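Local atomic coordinates of ribonuclease mar1, putative (Trypanosoma cruzi, PDB entry 1YZV), a protein that is of unknown function but belongs to the isochorismatase superfamily and may, like many of its relatives, act as a hydrolase. Residues F23-I28 and F44-F49; Y63-Q68 and G74-D79; F118-C123 and C154-L159. All blocks are in the same frame, centred on the assembly; numbering follows the deposited sequence.

Contact 1 (F23-I28 and F44-F49)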
ATOM      1  N   PHE A  23       3.073  23.139  13.296  1.00 25.82           N
ATOM      2  CA  PHE A  23       4.031  22.735  12.313  1.00 24.72           C
ATOM      3  C   PHE A  23       5.263  22.238  13.074  1.00 25.15           C
ATOM      4  O   PHE A  23       5.955  23.008  13.751  1.00 26.46           O
ATOM      5  CB  PHE A  23       4.345  23.910  11.375  1.00 23.94           C
ATOM      6  CG  PHE A  23       3.204  24.277  10.473  1.00 22.06           C
ATOM      7  CD1 PHE A  23       3.029  23.640   9.245  1.00 20.63           C
ATOM      8  CD2 PHE A  23       2.304  25.254  10.847  1.00 23.62           C
ATOM      9  CE1 PHE A  23       1.939  23.915   8.471  1.00 20.91           C
ATOM     10  CE2 PHE A  23       1.144  25.453  10.111  1.00 24.31           C
ATOM     11  CZ  PHE A  23       0.989  24.835   8.905  1.00 23.29           C
ATOM     12  N   PHE A  24       5.502  20.935  12.975  1.00 25.00           N
ATOM     13  CA  PHE A  24       6.653  20.278  13.616  1.00 23.67           C
ATOM     14  C   PHE A  24       7.782  20.038  12.624  1.00 27.43           C
ATOM     15  O   PHE A  24       7.718  19.123  11.805  1.00 22.97           O
ATOM     16  CB  PHE A  24       6.261  18.942  14.203  1.00 23.80           C
ATOM     17  CG  PHE A  24       5.630  19.009  15.580  1.00 21.57           C
ATOM     18  CD1 PHE A  24       4.944  20.122  16.019  1.00 24.13           C
ATOM     19  CD2 PHE A  24       5.739  17.927  16.446  1.00 30.19           C
ATOM     20  CE1 PHE A  24       4.443  20.180  17.305  1.00 26.95           C
ATOM     21  CE2 PHE A  24       5.221  17.965  17.720  1.00 26.91           C
ATOM     22  CZ  PHE A  24       4.544  19.088  18.146  1.00 30.68           C
ATOM     23  N   CYS A  25       8.828  20.844  12.778  1.00 24.92           N
ATOM     24  CA  CYS A  25      10.039  20.813  11.974  1.00 25.92           C
ATOM     25  C   CYS A  25      11.124  20.006  12.726  1.00 24.54           C
ATOM     26  O   CYS A  25      11.739  20.476  13.672  1.00 26.86           O
ATOM     27  CB  CYS A  25      10.496  22.248  11.752  1.00 28.56           C
ATOM     28  SG  CYS A  25      11.992  22.461  10.772  1.00 34.20           S
ATOM     29  N   CYS A  26      11.266  18.764  12.332  1.00 26.21           N
ATOM     30  CA  CYS A  26      12.080  17.773  13.027  1.00 26.99           C
ATOM     31  C   CYS A  26      13.531  17.783  12.564  1.00 23.35           C
ATOM     32  O   CYS A  26      13.841  17.263  11.498  1.00 23.76           O
ATOM     33  CB  CYS A  26      11.498  16.388  12.769  1.00 26.17           C
ATOM     34  SG  CYS A  26      11.856  15.182  13.949  1.00 36.53           S
ATOM     35  N   ASP A  27      14.402  18.402  13.351  1.00 25.43           N
ATOM     36  CA  ASP A  27      15.859  18.133  13.280  1.00 24.00           C
ATOM     37  C   ASP A  27      16.502  18.308  11.873  1.00 24.94           C
ATOM     38  O   ASP A  27      17.346  17.508  11.448  1.00 23.09           O
ATOM     39  CB  ASP A  27      16.126  16.700  13.789  1.00 23.84           C
ATOM     40  CG  ASP A  27      15.673  16.465  15.230  1.00 27.49           C
ATOM     41  OD1 ASP A  27      15.124  17.393  15.901  1.00 24.56           O
ATOM     42  OD2 ASP A  27      15.660  15.254  15.616  1.00 29.02           O
ATOM     43  N   ILE A  28      16.165  19.399  11.187  1.00 24.34           N
ATOM     44  CA  ILE A  28      16.748  19.681   9.883  1.00 26.26           C
ATOM     45  C   ILE A  28      18.014  20.491  10.124  1.00 26.51           C
ATOM     46  O   ILE A  28      18.019  21.711   9.978  1.00 27.00           O
ATOM     47  CB  ILE A  28      15.781  20.419   8.947  1.00 24.83           C
ATOM     48  CG1 ILE A  28      14.494  19.569   8.791  1.00 28.24           C
ATOM     49  CG2 ILE A  28      16.433  20.656   7.577  1.00 24.40           C
ATOM     50  CD1 ILE A  28      13.469  20.141   7.859  1.00 25.89           C
ATOM     51  N   PHE A  44      13.334  23.480   1.755  1.00 22.27           N
ATOM     52  CA  PHE A  44      12.264  24.111   0.963  1.00 22.26           C
ATOM     53  C   PHE A  44      10.881  23.991   1.607  1.00 20.97           C
ATOM     54  O   PHE A  44      10.134  24.994   1.665  1.00 20.34           O
ATOM     55  CB  PHE A  44      12.251  23.545  -0.495  1.00 21.89           C
ATOM     56  CG  PHE A  44      11.095  24.029  -1.355  1.00 21.97           C
ATOM     57  CD1 PHE A  44      11.181  25.178  -2.099  1.00 29.08           C
ATOM     58  CD2 PHE A  44       9.935  23.292  -1.455  1.00 23.06           C
ATOM     59  CE1 PHE A  44      10.123  25.563  -2.910  1.00 21.79           C
ATOM     60  CE2 PHE A  44       8.921  23.648  -2.289  1.00 22.32           C
ATOM     61  CZ  PHE A  44       8.977  24.778  -2.982  1.00 20.90           C
ATOM     62  N   VAL A  45      10.561  22.783   2.100  1.00 22.15           N
ATOM     63  CA  VAL A  45       9.300  22.522   2.771  1.00 21.23           C
ATOM     64  C   VAL A  45       9.229  23.280   4.116  1.00 21.22           C
ATOM     65  O   VAL A  45       8.175  23.839   4.474  1.00 20.20           O
ATOM     66  CB  VAL A  45       9.011  20.995   2.950  1.00 18.58           C
ATOM     67  CG1 VAL A  45       7.862  20.749   3.889  1.00 21.58           C
ATOM     68  CG2 VAL A  45       8.719  20.359   1.624  1.00 23.57           C
ATOM     69  N   ALA A  46      10.343  23.340   4.836  1.00 21.54           N
ATOM     70  CA  ALA A  46      10.406  24.115   6.084  1.00 22.54           C
ATOM     71  C   ALA A  46      10.076  25.606   5.854  1.00 22.81           C
ATOM     72  O   ALA A  46       9.283  26.211   6.602  1.00 24.59           O
ATOM     73  CB  ALA A  46      11.767  23.956   6.762  1.00 23.69           C
ATOM     74  N   ASN A  47      10.628  26.149   4.775  1.00 22.69           N
ATOM     75  CA  ASN A  47      10.362  27.512   4.335  1.00 21.84           C
ATOM     76  C   ASN A  47       8.949  27.782   3.824  1.00 23.53           C
ATOM     77  O   ASN A  47       8.335  28.805   4.137  1.00 22.70           O
ATOM     78  CB  ASN A  47      11.394  27.930   3.296  1.00 25.84           C
ATOM     79  CG  ASN A  47      12.739  28.254   3.913  1.00 23.73           C
ATOM     80  OD1 ASN A  47      12.805  28.662   5.076  1.00 26.88           O
ATOM     81  ND2 ASN A  47      13.831  27.971   3.174  1.00 23.06           N
ATOM     82  N   ARG A  48       8.388  26.801   3.131  1.00 21.98           N
ATOM     83  CA  ARG A  48       7.022  26.893   2.678  1.00 23.13           C
ATOM     84  C   ARG A  48       6.054  26.960   3.858  1.00 23.72           C
ATOM     85  O   ARG A  48       5.111  27.780   3.891  1.00 23.51           O
ATOM     86  CB  ARG A  48       6.717  25.672   1.793  1.00 20.72           C
ATOM     87  CG  ARG A  48       5.275  25.512   1.458  1.00 22.71           C
ATOM     88  CD  ARG A  48       5.088  24.472   0.375  1.00 22.08           C
ATOM     89  NE  ARG A  48       5.446  24.980  -0.940  1.00 17.62           N
ATOM     90  CZ  ARG A  48       5.321  24.279  -2.066  1.00 21.29           C
ATOM     91  NH1 ARG A  48       4.861  23.012  -2.029  1.00 22.94           N
ATOM     92  NH2 ARG A  48       5.545  24.873  -3.233  1.00 25.32           N
ATOM     93  N   PHE A  49       6.234  26.047   4.806  1.00 20.92           N
ATOM     94  CA  PHE A  49       5.382  26.050   6.016  1.00 24.07           C
ATOM     95  C   PHE A  49       5.635  27.238   6.940  1.00 25.47           C
ATOM     96  O   PHE A  49       4.708  27.725   7.602  1.00 24.57           O
ATOM     97  CB  PHE A  49       5.536  24.743   6.787  1.00 22.84           C
ATOM     98  CG  PHE A  49       5.013  23.512   6.037  1.00 23.80           C
ATOM     99  CD1 PHE A  49       3.835  23.553   5.335  1.00 27.22           C
ATOM    100  CD2 PHE A  49       5.612  22.273   6.237  1.00 22.89           C
ATOM    101  CE1 PHE A  49       3.319  22.397   4.714  1.00 25.26           C
ATOM    102  CE2 PHE A  49       5.127  21.124   5.626  1.00 22.12           C
ATOM    103  CZ  PHE A  49       3.975  21.185   4.866  1.00 22.27           C
TER
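This is a buried, wholly apolar contact between strand 20-26 of the parallel sheet and helix 39-56, which lies across one of its faces; the centre of the contact lies about 5 Å from the centre of the chain. F23 and F49 carry most of it, their side chains crossing at about a right angle while the rings meet obliquely, planes inclined by 38° and centroids 5.3 Å apart. CD1 of F23 rests 3.7 Å from CB of F49, while CE1 of F23 reaches CD1 of F49 at the same distance. In both phenylalanines CG stands opposite the carbonyl carbon (chi1 -70° in F23, -66° in F49), which swings each ring into the gap between strand and helix. The helix leads on to strand 61-68, the parallel neighbour of 20-26, so the contact packs the helix of a beta-alpha-beta crossover against its first strand. One turn back from F49 the backbones draw together, with CA atoms of C25 and A46 6.8 Å apart. The methyl CB of A46 touches C25 SG and I28 CD1, each at 4.3 Å. W116 of strand 110-118 packs beside F49, C25 and I28, continuing the apolar layer.

Contact 2 (Y63-Q68 and G74-D79)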
ATOM      1  N   TYR A  63       4.671  27.132  15.297  1.00 23.26           N
ATOM      2  CA  TYR A  63       5.812  26.545  14.568  1.00 23.63           C
ATOM      3  C   TYR A  63       6.860  26.104  15.595  1.00 25.42           C
ATOM      4  O   TYR A  63       7.497  26.951  16.256  1.00 26.15           O
ATOM      5  CB  TYR A  63       6.386  27.599  13.597  1.00 20.75           C
ATOM      6  CG  TYR A  63       7.221  27.081  12.453  1.00 21.35           C
ATOM      7  CD1 TYR A  63       8.559  26.694  12.649  1.00 22.00           C
ATOM      8  CD2 TYR A  63       6.686  26.948  11.177  1.00 20.85           C
ATOM      9  CE1 TYR A  63       9.320  26.179  11.623  1.00 22.84           C
ATOM     10  CE2 TYR A  63       7.475  26.454  10.123  1.00 19.44           C
ATOM     11  CZ  TYR A  63       8.804  26.105  10.360  1.00 23.20           C
ATOM     12  OH  TYR A  63       9.583  25.624   9.332  1.00 22.75           O
ATOM     13  N   ILE A  64       7.054  24.788  15.665  1.00 24.27           N
ATOM     14  CA  ILE A  64       7.899  24.115  16.623  1.00 25.32           C
ATOM     15  C   ILE A  64       9.059  23.414  15.940  1.00 25.36           C
ATOM     16  O   ILE A  64       8.873  22.638  14.988  1.00 24.04           O
ATOM     17  CB  ILE A  64       7.054  23.075  17.443  1.00 21.04           C
ATOM     18  CG1 ILE A  64       5.867  23.827  18.030  1.00 25.73           C
ATOM     19  CG2 ILE A  64       7.938  22.326  18.448  1.00 25.67           C
ATOM     20  CD1 ILE A  64       5.123  23.136  19.032  1.00 37.67           C
ATOM     21  N   VAL A  65      10.267  23.776  16.369  1.00 25.14           N
ATOM     22  CA  VAL A  65      11.512  23.228  15.836  1.00 26.56           C
ATOM     23  C   VAL A  65      12.243  22.476  16.950  1.00 25.80           C
ATOM     24  O   VAL A  65      12.380  22.973  18.092  1.00 23.91           O
ATOM     25  CB  VAL A  65      12.430  24.346  15.316  1.00 29.95           C
ATOM     26  CG1 VAL A  65      13.639  23.764  14.628  1.00 31.32           C
ATOM     27  CG2 VAL A  65      11.646  25.298  14.378  1.00 31.36           C
ATOM     28  N   THR A  66      12.704  21.272  16.634  1.00 24.97           N
ATOM     29  CA  THR A  66      13.629  20.583  17.525  1.00 24.84           C
ATOM     30  C   THR A  66      14.986  20.405  16.854  1.00 23.45           C
ATOM     31  O   THR A  66      15.119  20.458  15.630  1.00 25.02           O
ATOM     32  CB  THR A  66      13.103  19.216  17.970  1.00 25.74           C
ATOM     33  OG1 THR A  66      12.806  18.405  16.810  1.00 25.57           O
ATOM     34  CG2 THR A  66      11.881  19.405  18.841  1.00 26.62           C
ATOM     35  N   GLU A  67      16.006  20.315  17.691  1.00 20.80           N
ATOM     36  CA  GLU A  67      17.347  20.009  17.257  1.00 24.61           C
ATOM     37  C   GLU A  67      17.841  18.887  18.114  1.00 23.21           C
ATOM     38  O   GLU A  67      17.835  18.985  19.358  1.00 23.50           O
ATOM     39  CB  GLU A  67      18.211  21.248  17.394  1.00 23.10           C
ATOM     40  CG  GLU A  67      17.710  22.428  16.546  1.00 26.34           C
ATOM     41  CD  GLU A  67      18.502  23.728  16.703  1.00 27.96           C
ATOM     42  OE1 GLU A  67      19.144  23.907  17.746  1.00 28.61           O
ATOM     43  OE2 GLU A  67      18.372  24.632  15.813  1.00 28.36           O
ATOM     44  N   GLN A  68      18.249  17.814  17.464  1.00 23.35           N
ATOM     45  CA  GLN A  68      18.829  16.654  18.141  1.00 26.32           C
ATOM     46  C   GLN A  68      20.288  16.938  18.470  1.00 27.61           C
ATOM     47  O   GLN A  68      21.057  17.328  17.593  1.00 27.95           O
ATOM     48  CB  GLN A  68      18.768  15.419  17.261  1.00 25.17           C
ATOM     49  CG  GLN A  68      19.359  14.172  17.860  1.00 27.09           C
ATOM     50  CD  GLN A  68      18.467  13.518  18.902  1.00 29.36           C
ATOM     51  OE1 GLN A  68      17.282  13.864  19.028  1.00 29.52           O
ATOM     52  NE2 GLN A  68      19.006  12.503  19.591  1.00 28.12           N
ATOM     53  N   GLY A  74      24.882  20.138  14.974  1.00 30.77           N
ATOM     54  CA  GLY A  74      24.711  21.476  14.464  1.00 30.31           C
ATOM     55  C   GLY A  74      23.320  22.061  14.696  1.00 30.57           C
ATOM     56  O   GLY A  74      22.351  21.369  15.102  1.00 28.82           O
ATOM     57  N   ALA A  75      23.205  23.349  14.435  1.00 27.82           N
ATOM     58  CA  ALA A  75      21.889  24.002  14.520  1.00 29.65           C
ATOM     59  C   ALA A  75      21.037  23.602  13.345  1.00 26.60           C
ATOM     60  O   ALA A  75      21.541  23.070  12.346  1.00 28.78           O
ATOM     61  CB  ALA A  75      22.053  25.528  14.548  1.00 30.63           C
ATOM     62  N   THR A  76      19.777  24.000  13.408  1.00 29.05           N
ATOM     63  CA  THR A  76      18.882  23.995  12.261  1.00 27.22           C
ATOM     64  C   THR A  76      19.567  24.706  11.079  1.00 28.99           C
ATOM     65  O   THR A  76      20.271  25.717  11.264  1.00 23.17           O
ATOM     66  CB  THR A  76      17.533  24.666  12.651  1.00 29.62           C
ATOM     67  OG1 THR A  76      16.901  23.874  13.667  1.00 31.15           O
ATOM     68  CG2 THR A  76      16.564  24.811  11.451  1.00 27.80           C
ATOM     69  N   SER A  77      19.409  24.151   9.879  1.00 27.11           N
ATOM     70  CA  SER A  77      20.066  24.682   8.710  1.00 26.98           C
ATOM     71  C   SER A  77      19.846  26.169   8.533  1.00 28.25           C
ATOM     72  O   SER A  77      18.720  26.639   8.579  1.00 28.89           O
ATOM     73  CB  SER A  77      19.618  23.940   7.420  1.00 28.19           C
ATOM     74  OG  SER A  77      19.830  24.770   6.284  1.00 26.80           O
ATOM     75  N   ALA A  78      20.921  26.896   8.238  1.00 28.95           N
ATOM     76  CA  ALA A  78      20.833  28.344   7.998  1.00 29.32           C
ATOM     77  C   ALA A  78      20.040  28.705   6.753  1.00 29.53           C
ATOM     78  O   ALA A  78      19.657  29.862   6.594  1.00 31.13           O
ATOM     79  CB  ALA A  78      22.232  28.939   7.891  1.00 31.86           C
ATOM     80  N   ASP A  79      19.769  27.737   5.875  1.00 29.21           N
ATOM     81  CA  ASP A  79      18.951  27.994   4.697  1.00 27.82           C
ATOM     82  C   ASP A  79      17.462  28.070   5.070  1.00 27.06           C
ATOM     83  O   ASP A  79      16.661  28.473   4.257  1.00 26.61           O
ATOM     84  CB  ASP A  79      19.131  26.886   3.659  1.00 29.07           C
ATOM     85  CG  ASP A  79      20.500  26.864   3.059  1.00 37.62           C
ATOM     86  OD1 ASP A  79      21.134  27.930   3.016  1.00 37.20           O
ATOM     87  OD2 ASP A  79      20.935  25.753   2.674  1.00 46.67           O
TER
HETATM   88  O   HOH W   1      15.325  21.651  13.014  1.00 35.13           O
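The carboxylate of E67 is gripped by T76 through two hydrogen bonds that end on the same oxygen. T76 OG1 donates to E67 OE2 at 2.7 Å and meets that oxygen's anti lone pair, the one turned away from the other carboxylate oxygen. The backbone N of T76 reaches the same OE2 at 2.9 Å with a nearly straight N-H (165°), but comes from above the carboxylate plane, about 60° out of it. The bonds tie the C-terminal end of strand 61-68, part of the parallel sheet of the isochorismatase fold, to the loop that follows the short helix 70-73. E67 spans the gap with an extended chain, and T76 crosses it at about a right angle. The hydroxyl of T76 is turned beside its own backbone N (chi1 -64°), which is why one residue can offer both donors to one oxygen. A water completes the link to the strand: it donates to T76 OG1 at 2.8 Å and to the carbonyl T66 O at 2.9 Å, so the hydroxyl both gives and accepts. Further along the loop, S77 OG takes the N-H of D79 in an ST turn. Packing is modest. A75 CB borders E67 OE2, V88 of the neighbouring strand 87-91 touches E67, and V65 points its CG1 at T76 OG1, 3.4 Å away.

Contact 3 (F118-C123 and C154-L159)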
ATOM      1  N   PHE A 118      14.000  15.281   9.447  1.00 20.51           N
ATOM      2  CA  PHE A 118      14.969  14.200   9.512  1.00 20.92           C
ATOM      3  C   PHE A 118      14.886  13.470  10.873  1.00 20.67           C
ATOM      4  O   PHE A 118      14.592  14.082  11.887  1.00 22.73           O
ATOM      5  CB  PHE A 118      16.389  14.700   9.413  1.00 22.07           C
ATOM      6  CG  PHE A 118      16.693  15.597   8.220  1.00 21.02           C
ATOM      7  CD1 PHE A 118      16.111  15.408   7.001  1.00 19.82           C
ATOM      8  CD2 PHE A 118      17.800  16.453   8.309  1.00 23.51           C
ATOM      9  CE1 PHE A 118      16.492  16.215   5.914  1.00 22.68           C
ATOM     10  CE2 PHE A 118      18.175  17.261   7.239  1.00 25.38           C
ATOM     11  CZ  PHE A 118      17.487  17.170   6.060  1.00 25.41           C
ATOM     12  N   GLU A 119      15.155  12.163  10.902  1.00 20.13           N
ATOM     13  CA  GLU A 119      15.171  11.282   9.753  1.00 20.95           C
ATOM     14  C   GLU A 119      13.801  10.591   9.759  1.00 21.64           C
ATOM     15  O   GLU A 119      13.215  10.384  10.830  1.00 22.36           O
ATOM     16  CB  GLU A 119      16.288  10.230   9.872  1.00 23.21           C
ATOM     17  CG  GLU A 119      17.678  10.796   9.684  1.00 25.50           C
ATOM     18  CD  GLU A 119      18.760   9.723   9.488  1.00 30.58           C
ATOM     19  OE1 GLU A 119      18.740   8.956   8.507  1.00 27.28           O
ATOM     20  OE2 GLU A 119      19.663   9.685  10.316  1.00 39.71           O
ATOM     21  N   THR A 120      13.314  10.249   8.575  1.00 22.13           N
ATOM     22  CA  THR A 120      11.961   9.676   8.382  1.00 21.11           C
ATOM     23  C   THR A 120      11.682   8.465   9.286  1.00 21.83           C
ATOM     24  O   THR A 120      10.640   8.388   9.908  1.00 19.97           O
ATOM     25  CB  THR A 120      11.733   9.308   6.906  1.00 19.19           C
ATOM     26  OG1 THR A 120      12.151  10.401   6.069  1.00 19.14           O
ATOM     27  CG2 THR A 120      10.248   9.010   6.622  1.00 22.70           C
ATOM     28  N   HIS A 121      12.662   7.563   9.406  1.00 18.94           N
ATOM     29  CA  HIS A 121      12.507   6.301  10.098  1.00 19.17           C
ATOM     30  C   HIS A 121      12.875   6.357  11.559  1.00 19.49           C
ATOM     31  O   HIS A 121      12.817   5.342  12.271  1.00 20.19           O
ATOM     32  CB  HIS A 121      13.320   5.207   9.396  1.00 21.90           C
ATOM     33  CG  HIS A 121      14.796   5.437   9.413  1.00 17.71           C
ATOM     34  ND1 HIS A 121      15.375   6.549   8.849  1.00 22.52           N
ATOM     35  CD2 HIS A 121      15.812   4.712   9.960  1.00 18.91           C
ATOM     36  CE1 HIS A 121      16.672   6.538   9.108  1.00 21.00           C
ATOM     37  NE2 HIS A 121      16.975   5.397   9.707  1.00 23.03           N
ATOM     38  N   VAL A 122      13.306   7.525  12.017  1.00 21.75           N
ATOM     39  CA  VAL A 122      13.680   7.691  13.435  1.00 21.51           C
ATOM     40  C   VAL A 122      12.866   8.768  14.141  1.00 22.69           C
ATOM     41  O   VAL A 122      11.748   8.525  14.600  1.00 19.18           O
ATOM     42  CB  VAL A 122      15.208   7.890  13.611  1.00 21.62           C
ATOM     43  CG1 VAL A 122      15.605   7.987  15.108  1.00 22.44           C
ATOM     44  CG2 VAL A 122      15.947   6.698  12.983  1.00 23.94           C
ATOM     45  N   CYS A 123      13.316  10.003  14.071  1.00 23.40           N
ATOM     46  CA  CYS A 123      12.599  11.082  14.754  1.00 23.94           C
ATOM     47  C   CYS A 123      11.193  11.372  14.206  1.00 23.27           C
ATOM     48  O   CYS A 123      10.241  11.558  14.969  1.00 19.52           O
ATOM     49  CB  CYS A 123      13.526  12.328  14.844  1.00 27.64           C
ATOM     50  SG  CYS A 123      15.092  11.963  15.931  1.00 37.95           S
ATOM     51  N   CYS A 154      11.770   5.048   2.681  1.00 19.69           N
ATOM     52  CA  CYS A 154      10.590   4.480   1.998  1.00 20.74           C
ATOM     53  C   CYS A 154       9.780   3.544   2.863  1.00 19.62           C
ATOM     54  O   CYS A 154       8.562   3.593   2.879  1.00 21.58           O
ATOM     55  CB  CYS A 154      11.009   3.758   0.732  1.00 24.83           C
ATOM     56  SG  CYS A 154      11.519   4.994  -0.532  1.00 42.62           S
ATOM     57  N   THR A 155      10.475   2.648   3.538  1.00 20.13           N
ATOM     58  CA  THR A 155       9.830   1.659   4.420  1.00 20.26           C
ATOM     59  C   THR A 155       9.077   2.304   5.570  1.00 19.94           C
ATOM     60  O   THR A 155       7.899   1.957   5.811  1.00 20.56           O
ATOM     61  CB  THR A 155      10.850   0.670   4.962  1.00 20.21           C
ATOM     62  OG1 THR A 155      11.480   0.028   3.859  1.00 17.96           O
ATOM     63  CG2 THR A 155      10.196  -0.414   5.852  1.00 19.93           C
ATOM     64  N   ALA A 156       9.635   3.381   6.125  1.00 17.30           N
ATOM     65  CA  ALA A 156       8.964   4.140   7.163  1.00 19.47           C
ATOM     66  C   ALA A 156       7.750   4.949   6.681  1.00 20.02           C
ATOM     67  O   ALA A 156       6.726   5.036   7.364  1.00 21.71           O
ATOM     68  CB  ALA A 156       9.936   5.029   7.869  1.00 20.71           C
ATOM     69  N   ILE A 157       7.843   5.514   5.493  1.00 18.89           N
ATOM     70  CA  ILE A 157       6.690   6.193   4.916  1.00 19.69           C
ATOM     71  C   ILE A 157       5.559   5.171   4.777  1.00 20.87           C
ATOM     72  O   ILE A 157       4.403   5.464   5.094  1.00 20.32           O
ATOM     73  CB  ILE A 157       7.030   6.806   3.531  1.00 20.33           C
ATOM     74  CG1 ILE A 157       7.954   8.032   3.694  1.00 19.05           C
ATOM     75  CG2 ILE A 157       5.751   7.184   2.752  1.00 22.08           C
ATOM     76  CD1 ILE A 157       7.434   9.121   4.576  1.00 20.02           C
ATOM     77  N   GLN A 158       5.881   4.033   4.178  1.00 20.11           N
ATOM     78  CA  GLN A 158       4.921   2.939   4.019  1.00 21.86           C
ATOM     79  C   GLN A 158       4.327   2.471   5.319  1.00 22.78           C
ATOM     80  O   GLN A 158       3.115   2.245   5.384  1.00 21.89           O
ATOM     81  CB  GLN A 158       5.572   1.770   3.306  1.00 20.94           C
ATOM     82  CG  GLN A 158       5.905   2.143   1.874  1.00 23.16           C
ATOM     83  CD  GLN A 158       6.699   1.075   1.145  1.00 31.44           C
ATOM     84  OE1 GLN A 158       7.266   0.140   1.756  1.00 28.50           O
ATOM     85  NE2 GLN A 158       6.935   1.339  -0.123  1.00 40.83           N
ATOM     86  N   LEU A 159       5.130   2.459   6.378  1.00 20.99           N
ATOM     87  CA  LEU A 159       4.607   2.108   7.709  1.00 22.77           C
ATOM     88  C   LEU A 159       3.551   3.139   8.177  1.00 23.28           C
ATOM     89  O   LEU A 159       2.408   2.785   8.511  1.00 22.85           O
ATOM     90  CB  LEU A 159       5.758   2.002   8.703  1.00 21.53           C
ATOM     91  CG  LEU A 159       5.457   1.684  10.175  1.00 23.26           C
ATOM     92  CD1 LEU A 159       4.391   0.611  10.289  1.00 28.63           C
ATOM     93  CD2 LEU A 159       6.798   1.233  10.777  1.00 23.97           C
TER
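The imidazole of H121 has V122 CG2 over one face, 3.6 Å above the plane and offset toward the rim, and E119 OE1 in its plane at the edge, near CE1; that carboxylate oxygen is hydrogen-bonded to Q148 N. Both ring nitrogens are engaged beyond the two segments: ND1 is hydrogen-bonded to S147 OG, and NE2 to E174 OE2 of the second subunit, which together would fix the rotation of the ring. The ring itself leads away from helix 150-161. With chi1 at 64°, CG sits between the backbone N and the carbonyl carbon, a torsion that carries the ring away while CA and CB remain beside A156. The CB of A156 lies 3.6 Å from H121 CA and 3.7 Å from H121 CB. Here the backbones come close, the CA atoms of H121 and A156 5.1 Å apart. Beside this, T120 and I157 cross obliquely, and T120 CG2 presses on I157 CD1 at 3.5 Å, tighter than usual for two carbons. The methyl of T120 is trans to its own N, while OG1, beside the backbone N, is hydrogen-bonded to H153 ND1. I157 also reaches V142 of strand 137-146. Helix 150-161 thus packs on the first turn of helix 120-133, close to the subunit interface. The cis peptide before E119, the helix N-terminus after it, and C123 next to D27, itself salt-bridged to K91, are consistent with the Asp-Lys-Cys catalytic centre of isochorismatase-superfamily hydrolases.

In the fold
The three contacts follow one another along the chain, all within one isochorismatase domain. Contacts 1 and 2 lie close, centres about 9 Å apart, because strands 20-26 and 61-68 are neighbours in the six-stranded parallel sheet; D27 OD1 and T66 OG1 join them by a probable hydrogen bond, as do A46 O and Y63 OH. Contact 3 is centred about 16 Å from contact 1 and 19 Å from contact 2, and is tied to the former by a probable hydrogen bond from F118 N to C26 O. Helices 39-56 and 120-133 pack on opposite faces of strand 20-26. The C-terminal strand ends of contacts 1 and 2 and the helix start of contact 3 converge on the probable active site.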